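Local coordinates for protein DsbA-like disulfide oxidoreductase (PDB 6EEZ) that probably rearranges disulfide bonds in other proteins by thiol-disulfide exchange, acting as a homotrimeric disulfide isomerase of the thioredoxin-fold DsbA-like family, at residues D18-L23 / I36-L41; D42-H47 / G108-E113; H100-S105 / L116-N121; T159-L162 / S167-V170. All coordinates share one frame; numbering follows the deposited sequence. Where two conformers were deposited one is given.

Contact 1 of 4, residues D18-L23 / I36-L41; sequences DQIFDL and IAVGFL
I20 and F21, at the end of the short helix 17-20, pack on I36 and V38 of a central strand of the thioredoxin-fold sheet. The contact is apolar. I20 CG2 is placed anti to the backbone N, with chi1 (measured to CG1) at -65°. From there it meets V38 CG2 at 3.6 Å, and the two side chains run roughly perpendicular to each other. The same methyl also lies over the centre of the F21 ring, 3.6 Å above its plane. Ring and valine thus meet it from directions roughly at right angles. The carbonyl of I20 faces the valine branches too, with I20 O 3.5 Å from V38 CG1. F21 is the first residue to leave helical geometry, and its ring swings nearer the strand than its CB direction suggests. I36 CG2 comes to the ring edge, close to its plane, and touches F21 CD1 at 3.5 Å. V38 CG2 approaches the ring at a slant, 3.7 Å from F21 CE1. One aromatic side thus bridges two residues that point the same way from the strand. Just beyond, D22 N bonds back to Q19 O at 3.0 Å. Helix 137-154 packs beside this helix end, where L150 touches both I20 and F40. Strand 36-41 itself runs between strands 65-70 and 161-164, and I163 of the latter also meets I20.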
loop_
_atom_site.group_PDB
_atom_site.type_symbol
_atom_site.label_atom_id
_atom_site.label_comp_id
_atom_site.label_asym_id
_atom_site.label_seq_id
_atom_site.Cartn_x
_atom_site.Cartn_y
_atom_site.Cartn_z
ATOM N N ASP A 18 -9.713 10.331 -8.544
ATOM C CA ASP A 18 -10.730 9.803 -7.632
ATOM C C ASP A 18 -10.376 8.411 -7.142
ATOM O O ASP A 18 -10.718 8.024 -6.033
ATOM C CB ASP A 18 -12.104 9.770 -8.312
ATOM C CG ASP A 18 -12.692 11.171 -8.520
ATOM O OD1 ASP A 18 -12.257 12.112 -7.818
ATOM O OD2 ASP A 18 -13.600 11.324 -9.363
ATOM N N GLN A 19 -9.706 7.651 -7.993
ATOM C CA GLN A 19 -9.339 6.299 -7.650
ATOM C C GLN A 19 -8.056 6.306 -6.821
ATOM O O GLN A 19 -8.051 5.784 -5.715
ATOM C CB GLN A 19 -9.184 5.450 -8.907
ATOM C CG GLN A 19 -10.505 5.093 -9.562
ATOM C CD GLN A 19 -11.179 6.284 -10.255
ATOM O OE1 GLN A 19 -10.549 7.009 -11.040
ATOM N NE2 GLN A 19 -12.458 6.495 -9.955
ATOM N N ILE A 20 -6.990 6.912 -7.350
ATOM C CA ILE A 20 -5.721 7.056 -6.640
ATOM C C ILE A 20 -5.883 7.596 -5.206
ATOM O O ILE A 20 -5.283 7.074 -4.277
ATOM C CB ILE A 20 -4.769 7.997 -7.411
ATOM C CG1 ILE A 20 -4.391 7.370 -8.750
ATOM C CG2 ILE A 20 -3.495 8.285 -6.625
ATOM C CD1 ILE A 20 -3.715 8.326 -9.688
ATOM N N PHE A 21 -6.675 8.644 -5.032
ATOM C CA PHE A 21 -6.800 9.252 -3.715
ATOM C C PHE A 21 -8.105 8.850 -3.040
ATOM O O PHE A 21 -8.574 9.546 -2.167
ATOM C CB PHE A 21 -6.648 10.772 -3.835
ATOM C CG PHE A 21 -5.348 11.180 -4.499
ATOM C CD1 PHE A 21 -4.149 11.114 -3.805
ATOM C CD2 PHE A 21 -5.324 11.587 -5.831
ATOM C CE1 PHE A 21 -2.949 11.452 -4.413
ATOM C CE2 PHE A 21 -4.125 11.929 -6.453
ATOM C CZ PHE A 21 -2.935 11.862 -5.745
ATOM N N ASP A 22 -8.666 7.706 -3.439
ATOM C CA ASP A 22 -9.839 7.114 -2.768
ATOM C C ASP A 22 -9.648 7.069 -1.235
ATOM O O ASP A 22 -8.623 6.600 -0.738
ATOM C CB ASP A 22 -10.107 5.700 -3.322
ATOM C CG ASP A 22 -11.430 5.082 -2.826
ATOM O OD1 ASP A 22 -11.718 5.099 -1.611
ATOM O OD2 ASP A 22 -12.184 4.548 -3.657
ATOM N N LEU A 23 -10.646 7.553 -0.498
ATOM C CA LEU A 23 -10.524 7.708 0.944
ATOM C C LEU A 23 -10.854 6.432 1.727
ATOM O O LEU A 23 -10.604 6.371 2.913
ATOM C CB LEU A 23 -11.428 8.856 1.425
ATOM C CG LEU A 23 -11.032 10.316 1.130
ATOM C CD1 LEU A 23 -9.568 10.571 1.418
ATOM C CD2 LEU A 23 -11.338 10.711 -0.308
ATOM N N ILE A 36 -0.161 14.044 -0.498
ATOM C CA ILE A 36 -0.648 12.695 -0.327
ATOM C C ILE A 36 0.181 11.718 -1.157
ATOM O O ILE A 36 0.303 11.867 -2.377
ATOM C CB ILE A 36 -2.131 12.621 -0.731
ATOM C CG1 ILE A 36 -2.938 13.610 0.120
ATOM C CG2 ILE A 36 -2.675 11.213 -0.632
ATOM C CD1 ILE A 36 -4.358 13.771 -0.310
ATOM N N ALA A 37 0.771 10.738 -0.487
ATOM C CA ALA A 37 1.492 9.684 -1.173
ATOM C C ALA A 37 0.590 8.461 -1.284
ATOM O O ALA A 37 -0.198 8.193 -0.378
ATOM C CB ALA A 37 2.766 9.355 -0.434
ATOM N N VAL A 38 0.687 7.733 -2.396
ATOM C CA VAL A 38 -0.094 6.517 -2.593
ATOM C C VAL A 38 0.812 5.369 -3.041
ATOM O O VAL A 38 1.340 5.375 -4.161
ATOM C CB VAL A 38 -1.214 6.730 -3.616
ATOM C CG1 VAL A 38 -2.167 5.561 -3.592
ATOM C CG2 VAL A 38 -1.963 8.061 -3.350
ATOM N N GLY A 39 0.994 4.384 -2.155
ATOM C CA GLY A 39 1.973 3.325 -2.369
ATOM C C GLY A 39 1.289 2.062 -2.846
ATOM O O GLY A 39 0.233 1.711 -2.324
ATOM N N PHE A 40 1.871 1.417 -3.862
ATOM C CA PHE A 40 1.340 0.167 -4.438
ATOM C C PHE A 40 2.332 -0.966 -4.232
ATOM O O PHE A 40 3.441 -0.904 -4.747
ATOM C CB PHE A 40 1.041 0.331 -5.931
ATOM C CG PHE A 40 -0.060 1.314 -6.234
ATOM C CD1 PHE A 40 0.200 2.670 -6.268
ATOM C CD2 PHE A 40 -1.352 0.874 -6.492
ATOM C CE1 PHE A 40 -0.804 3.581 -6.563
ATOM C CE2 PHE A 40 -2.358 1.760 -6.772
ATOM C CZ PHE A 40 -2.083 3.133 -6.816
ATOM N N LEU A 41 1.918 -1.995 -3.486
ATOM C CA LEU A 41 2.822 -3.046 -2.987
ATOM C C LEU A 41 2.220 -4.456 -3.074
ATOM O O LEU A 41 1.020 -4.650 -2.933
ATOM C CB LEU A 41 3.215 -2.757 -1.522
ATOM C CG LEU A 41 4.510 -1.950 -1.288
ATOM C CD1 LEU A 41 4.463 -0.415 -1.687
ATOM C CD2 LEU A 41 4.960 -2.106 0.165
#

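Contact 2 of 4, residues D42-H47 / G108-E113; sequences DYSCGH and GEFSDE
F110 meets Y43 and S44, and these three residues carry the contact. F110 brings its ring end-on to the short turn that follows strand 36-41. Its CG lies anti to the carbonyl carbon (chi1 -59°), which sends the ring toward that turn. Y43 CB reaches the ring at a slant and sits 3.7 Å from F110 CE2. S44 OG comes to the ring edge, near its plane, 3.4 Å from F110 CE2 and 3.5 Å from F110 CD2. This is a van der Waals approach. The polar need of S44 OG is met by a hydrogen bond with S78 OG of helix 76-91. That helix also packs on the phenylalanine through A77 and A81. The turn that presents Y43 and S44 is held from within. S44 N donates to D42 OD1 at 2.8 Å, with an angle of 152° at the hydrogen, and this makes an Asx turn. C45 N bonds to D42 O at 3.2 Å and closes a type I turn. D42 OD1 is also bonded to S78 OG, so the carboxylate ties the turn to the same helix. C45 then takes the N-cap position of helix 46-50 and is paired with C48 in the disulfide. The arrangement is that of a thioredoxin-type CxxC site at a helix start, here flanked by the helical insertion that DsbA proteins carry in the thioredoxin fold.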
loop_
_atom_site.group_PDB
_atom_site.type_symbol
_atom_site.label_atom_id
_atom_site.label_comp_id
_atom_site.label_asym_id
_atom_site.label_seq_id
_atom_site.Cartn_x
_atom_site.Cartn_y
_atom_site.Cartn_z
ATOM N N ASP A 42 3.093 -5.423 -3.330
ATOM C CA ASP A 42 2.808 -6.846 -3.190
ATOM C C ASP A 42 3.694 -7.310 -2.044
ATOM O O ASP A 42 4.903 -7.064 -2.054
ATOM C CB ASP A 42 3.117 -7.614 -4.474
ATOM C CG ASP A 42 2.759 -9.078 -4.390
ATOM O OD1 ASP A 42 3.263 -9.795 -3.479
ATOM O OD2 ASP A 42 1.965 -9.521 -5.256
ATOM N N TYR A 43 3.104 -7.959 -1.045
ATOM C CA TYR A 43 3.867 -8.331 0.141
ATOM C C TYR A 43 4.998 -9.351 -0.122
ATOM O O TYR A 43 5.989 -9.373 0.620
ATOM C CB TYR A 43 2.914 -8.865 1.204
ATOM C CG TYR A 43 2.112 -7.783 1.864
ATOM C CD1 TYR A 43 2.740 -6.708 2.486
ATOM C CD2 TYR A 43 0.732 -7.832 1.879
ATOM C CE1 TYR A 43 2.009 -5.715 3.081
ATOM C CE2 TYR A 43 -0.004 -6.856 2.486
ATOM C CZ TYR A 43 0.634 -5.794 3.078
ATOM O OH TYR A 43 -0.112 -4.799 3.667
ATOM N N SER A 44 4.873 -10.177 -1.163
ATOM C CA SER A 44 5.885 -11.200 -1.455
ATOM C C SER A 44 6.973 -10.685 -2.402
ATOM O O SER A 44 7.904 -11.412 -2.741
ATOM C CB SER A 44 5.236 -12.449 -2.071
ATOM O OG SER A 44 4.057 -12.845 -1.377
ATOM N N CYS A 45 6.858 -9.436 -2.833
ATOM C CA CYS A 45 7.822 -8.856 -3.765
ATOM C C CYS A 45 9.086 -8.392 -3.026
ATOM O O CYS A 45 9.010 -7.664 -2.035
ATOM C CB CYS A 45 7.147 -7.705 -4.543
ATOM S SG CYS A 45 8.109 -6.249 -4.876
ATOM N N GLY A 46 10.246 -8.826 -3.509
ATOM C CA GLY A 46 11.520 -8.516 -2.868
ATOM C C GLY A 46 11.787 -7.019 -2.696
ATOM O O GLY A 46 12.296 -6.604 -1.652
ATOM N N HIS A 47 11.479 -6.207 -3.718
ATOM C CA HIS A 47 11.721 -4.769 -3.628
ATOM C C HIS A 47 10.696 -4.120 -2.729
ATOM O O HIS A 47 11.013 -3.153 -2.068
ATOM C CB HIS A 47 11.717 -4.087 -5.000
ATOM C CG HIS A 47 12.923 -4.407 -5.815
ATOM N ND1 HIS A 47 12.993 -5.528 -6.614
ATOM C CD2 HIS A 47 14.122 -3.792 -5.922
ATOM C CE1 HIS A 47 14.182 -5.585 -7.189
ATOM N NE2 HIS A 47 14.891 -4.547 -6.783
ATOM N N GLY A 108 10.304 -15.456 4.208
ATOM C CA GLY A 108 9.876 -16.574 3.370
ATOM C C GLY A 108 8.486 -16.384 2.763
ATOM O O GLY A 108 7.865 -15.344 2.958
ATOM N N GLU A 109 7.998 -17.387 2.028
ATOM C CA GLU A 109 6.647 -17.350 1.453
ATOM C C GLU A 109 5.552 -17.534 2.500
ATOM O O GLU A 109 5.710 -18.287 3.472
ATOM C CB GLU A 109 6.485 -18.429 0.373
ATOM C CG GLU A 109 6.721 -17.914 -1.044
ATOM C CD GLU A 109 6.292 -18.903 -2.113
ATOM O OE1 GLU A 109 5.639 -19.919 -1.774
ATOM O OE2 GLU A 109 6.614 -18.653 -3.299
ATOM N N PHE A 110 4.427 -16.854 2.293
ATOM C CA PHE A 110 3.344 -16.901 3.264
ATOM C C PHE A 110 2.660 -18.269 3.264
ATOM O O PHE A 110 2.597 -18.962 2.241
ATOM C CB PHE A 110 2.314 -15.796 2.997
ATOM C CG PHE A 110 2.888 -14.410 3.040
ATOM C CD1 PHE A 110 3.295 -13.859 4.247
ATOM C CD2 PHE A 110 3.032 -13.662 1.876
ATOM C CE1 PHE A 110 3.837 -12.596 4.301
ATOM C CE2 PHE A 110 3.568 -12.391 1.922
ATOM C CZ PHE A 110 3.964 -11.849 3.141
ATOM N N SER A 111 2.175 -18.641 4.440
ATOM C CA SER A 111 1.305 -19.791 4.632
ATOM C C SER A 111 0.182 -19.350 5.569
ATOM O O SER A 111 0.293 -18.304 6.214
ATOM C CB SER A 111 2.070 -20.978 5.218
ATOM O OG SER A 111 2.744 -20.608 6.399
ATOM N N ASP A 112 -0.897 -20.125 5.625
ATOM C CA ASP A 112 -2.042 -19.777 6.455
ATOM C C ASP A 112 -1.566 -19.515 7.868
ATOM O O ASP A 112 -1.975 -18.548 8.515
ATOM C CB ASP A 112 -3.078 -20.900 6.464
ATOM C CG ASP A 112 -3.706 -21.138 5.109
ATOM O OD1 ASP A 112 -3.254 -20.551 4.105
ATOM O OD2 ASP A 112 -4.657 -21.938 5.050
ATOM N N GLU A 113 -0.663 -20.379 8.315
ATOM C CA GLU A 113 -0.209 -20.392 9.694
ATOM C C GLU A 113 0.632 -19.155 9.996
ATOM O O GLU A 113 0.395 -18.462 10.984
ATOM C CB GLU A 113 0.599 -21.668 9.979
ATOM C CG GLU A 113 -0.087 -22.984 9.548
ATOM C CD GLU A 113 0.270 -23.424 8.120
ATOM O OE1 GLU A 113 0.943 -24.472 7.965
ATOM O OE2 GLU A 113 -0.131 -22.738 7.155
#

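Contact 3 of 4, residues H100-S105 / L116-N121; sequences HHAALS and LDIVKN
I118 points its side chain across to A102 and A103 on a neighbouring helix. CB is directed at helix 96-105 but stays 4.7 Å from A102 CB, so the branches make the contact. The first branch, CG2, stands anti to the backbone N and meets A102 CB methyl to methyl at 3.7 Å. The other branch starts at CG1, which passes A102 CB at 4.4 Å. With chi2 at 178° this arm is fully extended, and it carries CD1 along the helix toward the next residue. There I118 CD1 settles against backbone: it is 4.0 Å from A102 O and 4.1 Å from A103 CA. The two small alanines let the isoleucine come close to the helix. This is helix-to-helix packing within the helical insertion of a DsbA-like fold, joining helix 96-105 to helix 112-121. F99, one residue before H100 in the first helix, and H106, just past its end, also touch I118. One turn beyond A102, the end of that helix is tied by its last residue. S105 OG donates to H101 O at 2.7 Å, and S105 N bonds to the same oxygen at 2.9 Å. The two donors come from opposite sides of the carbonyl plane. On the side facing helix 52-60, H101 NE2 is hydrogen-bonded to N53 OD1, and K52 touches L104 and S105.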
loop_
_atom_site.group_PDB
_atom_site.type_symbol
_atom_site.label_atom_id
_atom_site.label_comp_id
_atom_site.label_asym_id
_atom_site.label_seq_id
_atom_site.Cartn_x
_atom_site.Cartn_y
_atom_site.Cartn_z
ATOM N N HIS A 100 0.905 -4.694 7.993
ATOM C CA HIS A 100 1.636 -4.295 6.794
ATOM C C HIS A 100 3.135 -4.506 6.943
ATOM O O HIS A 100 3.769 -5.155 6.109
ATOM C CB HIS A 100 1.342 -2.819 6.479
ATOM C CG HIS A 100 2.216 -2.215 5.420
ATOM N ND1 HIS A 100 1.837 -2.141 4.092
ATOM C CD2 HIS A 100 3.430 -1.620 5.493
ATOM C CE1 HIS A 100 2.776 -1.532 3.394
ATOM N NE2 HIS A 100 3.759 -1.204 4.218
ATOM N N HIS A 101 3.694 -3.951 8.013
ATOM C CA HIS A 101 5.137 -3.931 8.192
ATOM C C HIS A 101 5.657 -5.330 8.537
ATOM O O HIS A 101 6.745 -5.734 8.088
ATOM C CB HIS A 101 5.531 -2.933 9.288
ATOM C CG HIS A 101 6.985 -2.603 9.296
ATOM N ND1 HIS A 101 7.867 -3.154 10.200
ATOM C CD2 HIS A 101 7.719 -1.795 8.497
ATOM C CE1 HIS A 101 9.080 -2.692 9.961
ATOM N NE2 HIS A 101 9.019 -1.863 8.935
ATOM N N ALA A 102 4.885 -6.070 9.327
ATOM C CA ALA A 102 5.247 -7.455 9.626
ATOM C C ALA A 102 5.211 -8.310 8.367
ATOM O O ALA A 102 6.054 -9.172 8.192
ATOM C CB ALA A 102 4.325 -8.045 10.684
ATOM N N ALA A 103 4.236 -8.084 7.491
ATOM C CA ALA A 103 4.144 -8.876 6.275
ATOM C C ALA A 103 5.366 -8.609 5.396
ATOM O O ALA A 103 5.958 -9.535 4.828
ATOM C CB ALA A 103 2.866 -8.570 5.532
ATOM N N LEU A 104 5.747 -7.342 5.295
ATOM C CA LEU A 104 6.951 -6.977 4.561
ATOM C C LEU A 104 8.217 -7.528 5.233
ATOM O O LEU A 104 9.218 -7.790 4.559
ATOM C CB LEU A 104 7.044 -5.468 4.422
ATOM C CG LEU A 104 6.007 -4.856 3.473
ATOM C CD1 LEU A 104 6.156 -3.321 3.455
ATOM C CD2 LEU A 104 6.101 -5.442 2.037
ATOM N N SER A 105 8.171 -7.721 6.553
ATOM C CA SER A 105 9.327 -8.250 7.281
ATOM C C SER A 105 9.401 -9.783 7.190
ATOM O O SER A 105 10.450 -10.380 7.384
ATOM C CB SER A 105 9.271 -7.808 8.746
ATOM O OG SER A 105 9.239 -6.394 8.830
ATOM N N LEU A 116 -1.285 -16.123 10.498
ATOM C CA LEU A 116 -1.882 -16.081 11.846
ATOM C C LEU A 116 -0.864 -15.701 12.914
ATOM O O LEU A 116 -1.167 -14.917 13.807
ATOM C CB LEU A 116 -2.518 -17.423 12.230
ATOM C CG LEU A 116 -3.830 -17.818 11.538
ATOM C CD1 LEU A 116 -4.357 -19.136 12.118
ATOM C CD2 LEU A 116 -4.887 -16.734 11.662
ATOM N N ASP A 117 0.338 -16.264 12.831
ATOM C CA ASP A 117 1.423 -15.858 13.714
ATOM C C ASP A 117 1.552 -14.338 13.713
ATOM O O ASP A 117 1.838 -13.735 14.741
ATOM C CB ASP A 117 2.751 -16.492 13.289
ATOM C CG ASP A 117 2.730 -17.999 13.356
ATOM O OD1 ASP A 117 1.997 -18.564 14.203
ATOM O OD2 ASP A 117 3.462 -18.620 12.555
ATOM N N ILE A 118 1.332 -13.720 12.558
ATOM C CA ILE A 118 1.432 -12.273 12.449
ATOM C C ILE A 118 0.219 -11.599 13.095
ATOM O O ILE A 118 0.354 -10.595 13.788
ATOM C CB ILE A 118 1.564 -11.826 10.975
ATOM C CG1 ILE A 118 2.932 -12.233 10.425
ATOM C CG2 ILE A 118 1.359 -10.299 10.838
ATOM C CD1 ILE A 118 3.146 -11.884 8.935
ATOM N N VAL A 119 -0.967 -12.148 12.864
ATOM C CA VAL A 119 -2.179 -11.566 13.416
ATOM C C VAL A 119 -2.140 -11.655 14.940
ATOM O O VAL A 119 -2.705 -10.813 15.636
ATOM C CB VAL A 119 -3.437 -12.263 12.868
ATOM C CG1 VAL A 119 -4.681 -11.719 13.515
ATOM C CG2 VAL A 119 -3.538 -12.060 11.370
ATOM N N LYS A 120 -1.450 -12.663 15.458
ATOM C CA LYS A 120 -1.299 -12.806 16.898
ATOM C C LYS A 120 -0.285 -11.838 17.488
ATOM O O LYS A 120 -0.500 -11.299 18.574
ATOM C CB LYS A 120 -0.888 -14.232 17.258
ATOM C CG LYS A 120 -1.890 -15.297 16.863
ATOM C CD LYS A 120 -3.293 -14.993 17.366
ATOM C CE LYS A 120 -4.226 -16.148 17.090
ATOM N NZ LYS A 120 -3.762 -17.422 17.748
ATOM N N ASN A 121 0.834 -11.637 16.800
ATOM C CA ASN A 121 1.911 -10.815 17.355
ATOM C C ASN A 121 1.558 -9.325 17.397
ATOM O O ASN A 121 2.226 -8.539 18.079
ATOM C CB ASN A 121 3.193 -11.021 16.553
ATOM C CG ASN A 121 3.775 -12.405 16.733
ATOM O OD1 ASN A 121 3.658 -13.013 17.805
ATOM N ND2 ASN A 121 4.407 -12.914 15.692
#

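Contact 4 of 4, residues T159-L162 / S167-V170; sequences TPFL and SLFV
F161 and L162 pair with F169 and V170 in an antiparallel beta hairpin at the edge of the thioredoxin-fold sheet. The first strand is entered through P160, whose preceding peptide bond is cis. A cis-proline next to the CxxC site is a hallmark of this fold, and here P160 touches H47 and C48. L162 and F169 form the hydrogen-bonded pair. L162 N donates to F169 O at 2.7 Å and lies in the carbonyl plane. F169 N returns a bond to L162 O, also 2.7 Å and almost straight, at 177°. F161 and V170 form the non-hydrogen-bonded pair beside it. F161 CA also makes a CA-H...O contact with F169 O at 3.2 Å. The side chains divide between the two faces of the sheet. On one face, F161 CG sits between its backbone N and carbonyl carbon (chi1 68°). Its ring is met at a slant by L168, with F161 CD1 3.9 Å from L168 CD2. V151 and L154 of helix 137-154 touch F161 on this side, and its ring stacks with F40. On the other face, L162 and F169 both lie against L178 of helix 175-185. The F169 ring turns its edge to the carbonyl oxygen that its own N-H binds: F169 CD2 is 3.6 Å from L162 O.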
loop_
_atom_site.group_PDB
_atom_site.type_symbol
_atom_site.label_atom_id
_atom_site.label_comp_id
_atom_site.label_asym_id
_atom_site.label_seq_id
_atom_site.Cartn_x
_atom_site.Cartn_y
_atom_site.Cartn_z
ATOM N N THR A 159 5.233 -4.085 -9.234
ATOM C CA THR A 159 5.423 -3.369 -7.967
ATOM C C THR A 159 6.892 -3.411 -7.517
ATOM O O THR A 159 7.655 -4.280 -7.944
ATOM C CB THR A 159 4.528 -3.957 -6.824
ATOM O OG1 THR A 159 4.842 -5.333 -6.604
ATOM C CG2 THR A 159 3.069 -3.839 -7.185
ATOM N N PRO A 160 7.282 -2.476 -6.634
ATOM C CA PRO A 160 6.422 -1.415 -6.097
ATOM C C PRO A 160 6.454 -0.178 -6.962
ATOM O O PRO A 160 7.350 -0.057 -7.795
ATOM C CB PRO A 160 7.049 -1.109 -4.742
ATOM C CG PRO A 160 8.509 -1.265 -5.022
ATOM C CD PRO A 160 8.623 -2.407 -6.030
ATOM N N PHE A 161 5.522 0.739 -6.702
ATOM C CA PHE A 161 5.634 2.086 -7.223
ATOM C C PHE A 161 4.855 2.991 -6.308
ATOM O O PHE A 161 3.988 2.521 -5.552
ATOM C CB PHE A 161 5.161 2.209 -8.696
ATOM C CG PHE A 161 3.683 2.005 -8.914
ATOM C CD1 PHE A 161 2.812 3.075 -8.881
ATOM C CD2 PHE A 161 3.176 0.760 -9.239
ATOM C CE1 PHE A 161 1.456 2.905 -9.121
ATOM C CE2 PHE A 161 1.820 0.586 -9.480
ATOM C CZ PHE A 161 0.964 1.658 -9.424
ATOM N N LEU A 162 5.210 4.275 -6.363
ATOM C CA LEU A 162 4.681 5.275 -5.457
ATOM C C LEU A 162 4.324 6.577 -6.178
ATOM O O LEU A 162 5.120 7.172 -6.916
ATOM C CB LEU A 162 5.699 5.540 -4.345
ATOM C CG LEU A 162 5.367 6.566 -3.258
ATOM C CD1 LEU A 162 4.152 6.108 -2.482
ATOM C CD2 LEU A 162 6.547 6.759 -2.311
ATOM N N SER A 167 3.553 13.104 -9.433
ATOM C CA SER A 167 4.706 12.287 -9.785
ATOM C C SER A 167 4.537 10.804 -9.478
ATOM O O SER A 167 3.817 10.411 -8.568
ATOM C CB SER A 167 5.939 12.797 -9.053
ATOM O OG SER A 167 6.245 14.117 -9.465
ATOM N N LEU A 168 5.230 9.971 -10.236
ATOM C CA LEU A 168 5.112 8.537 -10.049
ATOM C C LEU A 168 6.514 7.975 -10.048
ATOM O O LEU A 168 7.254 8.136 -11.016
ATOM C CB LEU A 168 4.217 7.918 -11.136
ATOM C CG LEU A 168 3.661 6.505 -10.891
ATOM C CD1 LEU A 168 2.427 6.218 -11.748
ATOM C CD2 LEU A 168 4.711 5.529 -11.184
ATOM N N PHE A 169 6.870 7.365 -8.912
ATOM C CA PHE A 169 8.192 6.772 -8.684
ATOM C C PHE A 169 8.108 5.252 -8.756
ATOM O O PHE A 169 7.308 4.654 -8.059
ATOM C CB PHE A 169 8.737 7.203 -7.326
ATOM C CG PHE A 169 8.925 8.686 -7.196
ATOM C CD1 PHE A 169 10.079 9.296 -7.659
ATOM C CD2 PHE A 169 7.941 9.463 -6.629
ATOM C CE1 PHE A 169 10.250 10.655 -7.545
ATOM C CE2 PHE A 169 8.106 10.827 -6.511
ATOM C CZ PHE A 169 9.267 11.422 -6.969
ATOM N N VAL A 170 8.915 4.638 -9.610
ATOM C CA VAL A 170 8.812 3.201 -9.878
ATOM C C VAL A 170 10.006 2.442 -9.250
ATOM O O VAL A 170 11.153 2.844 -9.406
ATOM C CB VAL A 170 8.762 2.908 -11.418
ATOM C CG1 VAL A 170 8.521 1.439 -11.663
ATOM C CG2 VAL A 170 7.661 3.715 -12.111
#

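Contacts 1 and 4 lie 11 Å apart, centre to centre, in one sheet. Neighbouring strands join them, with a probable hydrogen bond from F40 N to F161 O at 2.9 Å. Segment 42-47 of contact 2 follows directly on segment 36-41 of contact 1, yet the centres of the two contacts are 22 Å apart. Contact 2 shares helix 112-121 with contact 3, about 10 Å away between centres, and Y43 CD1 touches A103 CB at 3.6 Å. L41 reaches contact 3 as well, through L41 CD2 to L104 CD1 at 3.7 Å. The CxxC site lies where contacts 2 and 4 meet: H47 CB is 3.7 Å from P160 CD. Contacts 3 and 4 do not touch.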